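Side-chain contact in glycerate 2-kinase (Pyrococcus horikoshii, PDB 1X3L), which catalyses the ATP-dependent phosphorylation of D-glycerate to 2-phosphoglycerate and also accepts other nucleotides or pyrophosphate as phosphate donor: residues S306-I311 / V429-T434. Numbering follows the deposited sequence. Where two conformers were deposited one is given.
Sequences SIVQEI and VIAIVT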
ATOM      1  N   SER A 306     -16.058  11.588  19.215  1.00 25.33           N
ATOM      2  CA  SER A 306     -17.490  11.673  19.529  1.00 24.83           C
ATOM      3  C   SER A 306     -18.099  10.286  19.727  1.00 24.06           C
ATOM      4  O   SER A 306     -19.005  10.111  20.542  1.00 22.97           O
ATOM      5  CB  SER A 306     -18.260  12.409  18.424  1.00 23.71           C
ATOM      6  OG  SER A 306     -18.350  11.637  17.240  0.50 23.07           O
ATOM      7  N   ILE A 307     -17.611   9.303  18.977  1.00 23.50           N
ATOM      8  CA  ILE A 307     -18.118   7.944  19.119  1.00 25.24           C
ATOM      9  C   ILE A 307     -17.609   7.367  20.443  1.00 24.88           C
ATOM     10  O   ILE A 307     -18.341   6.675  21.150  1.00 22.65           O
ATOM     11  CB  ILE A 307     -17.672   7.054  17.939  1.00 25.91           C
ATOM     12  CG1 ILE A 307     -18.328   7.551  16.643  1.00 26.15           C
ATOM     13  CG2 ILE A 307     -18.049   5.596  18.209  1.00 28.11           C
ATOM     14  CD1 ILE A 307     -17.863   6.816  15.402  1.00 26.47           C
ATOM     15  N   VAL A 308     -16.355   7.660  20.779  1.00 25.41           N
ATOM     16  CA  VAL A 308     -15.785   7.186  22.034  1.00 25.53           C
ATOM     17  C   VAL A 308     -16.585   7.759  23.198  1.00 25.78           C
ATOM     18  O   VAL A 308     -16.809   7.073  24.190  1.00 27.30           O
ATOM     19  CB  VAL A 308     -14.309   7.592  22.177  1.00 25.93           C
ATOM     20  CG1 VAL A 308     -13.840   7.375  23.615  1.00 25.67           C
ATOM     21  CG2 VAL A 308     -13.465   6.765  21.237  1.00 24.60           C
ATOM     22  N   GLN A 309     -17.015   9.014  23.071  1.00 26.66           N
ATOM     23  CA  GLN A 309     -17.817   9.663  24.108  1.00 28.11           C
ATOM     24  C   GLN A 309     -19.132   8.918  24.339  1.00 26.15           C
ATOM     25  O   GLN A 309     -19.516   8.641  25.474  1.00 26.18           O
ATOM     26  CB  GLN A 309     -18.177  11.095  23.714  1.00 30.09           C
ATOM     27  CG  GLN A 309     -17.114  12.136  23.913  1.00 35.05           C
ATOM     28  CD  GLN A 309     -17.650  13.533  23.636  1.00 37.78           C
ATOM     29  OE1 GLN A 309     -18.006  13.865  22.501  1.00 37.46           O
ATOM     30  NE2 GLN A 309     -17.726  14.353  24.677  1.00 36.22           N
ATOM     31  N   GLU A 310     -19.826   8.623  23.245  1.00 24.12           N
ATOM     32  CA  GLU A 310     -21.111   7.936  23.294  1.00 24.56           C
ATOM     33  C   GLU A 310     -20.974   6.564  23.961  1.00 24.07           C
ATOM     34  O   GLU A 310     -21.800   6.181  24.787  1.00 22.77           O
ATOM     35  CB  GLU A 310     -21.660   7.785  21.872  1.00 23.55           C
ATOM     36  CG  GLU A 310     -23.147   7.476  21.775  1.00 22.47           C
ATOM     37  CD  GLU A 310     -24.032   8.640  22.213  1.00 28.61           C
ATOM     38  OE1 GLU A 310     -23.555   9.799  22.240  1.00 27.13           O
ATOM     39  OE2 GLU A 310     -25.220   8.392  22.520  1.00 30.83           O
ATOM     40  N   ILE A 311     -19.924   5.838  23.596  1.00 23.62           N
ATOM     41  CA  ILE A 311     -19.665   4.510  24.149  1.00 26.03           C
ATOM     42  C   ILE A 311     -19.426   4.561  25.662  1.00 28.17           C
ATOM     43  O   ILE A 311     -20.024   3.799  26.421  1.00 27.80           O
ATOM     44  CB  ILE A 311     -18.433   3.858  23.446  1.00 26.33           C
ATOM     45  CG1 ILE A 311     -18.792   3.518  21.992  1.00 22.97           C
ATOM     46  CG2 ILE A 311     -17.970   2.603  24.207  1.00 23.31           C
ATOM     47  CD1 ILE A 311     -17.646   2.947  21.189  1.00 22.60           C
ATOM     48  N   VAL A 429      -6.347   4.003  12.922  1.00 21.27           N
ATOM     49  CA  VAL A 429      -6.674   4.637  14.182  1.00 22.44           C
ATOM     50  C   VAL A 429      -7.302   3.555  15.046  1.00 23.29           C
ATOM     51  O   VAL A 429      -8.256   2.898  14.631  1.00 24.60           O
ATOM     52  CB  VAL A 429      -7.714   5.767  14.031  1.00 23.02           C
ATOM     53  CG1 VAL A 429      -7.966   6.402  15.390  1.00 24.23           C
ATOM     54  CG2 VAL A 429      -7.223   6.823  13.037  1.00 22.95           C
ATOM     55  N   ILE A 430      -6.760   3.351  16.235  1.00 22.23           N
ATOM     56  CA  ILE A 430      -7.324   2.353  17.127  1.00 23.95           C
ATOM     57  C   ILE A 430      -7.920   3.087  18.321  1.00 24.37           C
ATOM     58  O   ILE A 430      -7.226   3.863  18.977  1.00 25.17           O
ATOM     59  CB  ILE A 430      -6.249   1.373  17.633  1.00 23.57           C
ATOM     60  CG1 ILE A 430      -5.564   0.681  16.449  1.00 23.60           C
ATOM     61  CG2 ILE A 430      -6.886   0.336  18.551  1.00 26.72           C
ATOM     62  CD1 ILE A 430      -4.426  -0.276  16.868  1.00 22.82           C
ATOM     63  N   ALA A 431      -9.206   2.868  18.587  1.00 22.31           N
ATOM     64  CA  ALA A 431      -9.858   3.508  19.726  1.00 23.04           C
ATOM     65  C   ALA A 431     -10.242   2.431  20.737  1.00 25.14           C
ATOM     66  O   ALA A 431     -10.945   1.474  20.411  1.00 24.94           O
ATOM     67  CB  ALA A 431     -11.101   4.279  19.269  1.00 23.73           C
ATOM     68  N   ILE A 432      -9.775   2.584  21.970  1.00 25.29           N
ATOM     69  CA  ILE A 432     -10.064   1.601  23.000  1.00 26.14           C
ATOM     70  C   ILE A 432     -10.859   2.197  24.149  1.00 27.41           C
ATOM     71  O   ILE A 432     -10.518   3.261  24.659  1.00 27.75           O
ATOM     72  CB  ILE A 432      -8.759   1.010  23.588  1.00 26.31           C
ATOM     73  CG1 ILE A 432      -7.888   0.440  22.467  1.00 26.63           C
ATOM     74  CG2 ILE A 432      -9.092  -0.062  24.620  1.00 27.26           C
ATOM     75  CD1 ILE A 432      -6.489   0.062  22.915  1.00 27.63           C
ATOM     76  N   VAL A 433     -11.934   1.521  24.539  1.00 28.44           N
ATOM     77  CA  VAL A 433     -12.732   1.960  25.681  1.00 29.29           C
ATOM     78  C   VAL A 433     -12.806   0.741  26.597  1.00 30.30           C
ATOM     79  O   VAL A 433     -13.348  -0.296  26.224  1.00 29.08           O
ATOM     80  CB  VAL A 433     -14.152   2.393  25.282  1.00 29.54           C
ATOM     81  CG1 VAL A 433     -14.885   2.934  26.506  1.00 33.11           C
ATOM     82  CG2 VAL A 433     -14.094   3.459  24.196  1.00 29.42           C
ATOM     83  N   THR A 434     -12.235   0.858  27.789  1.00 32.63           N
ATOM     84  CA  THR A 434     -12.221  -0.263  28.717  1.00 33.96           C
ATOM     85  C   THR A 434     -13.372  -0.244  29.711  1.00 36.31           C
ATOM     86  O   THR A 434     -13.716  -1.273  30.288  1.00 37.95           O
ATOM     87  CB  THR A 434     -10.895  -0.304  29.495  1.00 33.00           C
ATOM     88  OG1 THR A 434     -10.670   0.962  30.125  1.00 35.13           O
ATOM     89  CG2 THR A 434      -9.735  -0.597  28.552  1.00 34.28           C
TER
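Helix 297-314 packs on one face of a mixed six-stranded sheet, and here its residues 306-311 meet the strand 427-435, where Val308 and Ile311 settle on Ala431 and Val433. The two axes come within 9.4 Å and run nearly parallel, 15° apart, so the helix follows the strand instead of cutting across it. Val308 faces the strand with both methyls and spreads them over two residues: CG2 reaches Ala431 CB at 4.0 Å, while CG1 lies 4.0 Å from Val433 CG2. That split depends on its rotamer, with CG1 swung away from the backbone N (chi1 167°) and toward the later strand residue. The small Ala431 offers a single methyl, and the backbones draw closest further along, at Val308 and Val433, whose CA atoms are 7.1 Å apart. One turn on, Ile311 uses its branch methyl: Ile311 CG2 lies 3.9 Å from Val433 CG1 and about as far from Val433 CG2. Val433 is thus the shared partner, lying against Val308 and Ile311, which are three residues apart on the helix. All four residues are buried, and the join is purely apolar. Neighbouring strands widen the same surface: Ile311 also rests on Val322 and Leu324, and Val308 on Ala360. Pro320, on a loop before strand 322-328, touches both Ile311 and Val433. Alternation along the strand sends Ile430 and Ile432 to the other face, where helix 6-20 packs. Strand 427-435, in the interior of the sheet, is therefore sandwiched between helices, the layering characteristic of a three-layer alpha/beta/alpha fold.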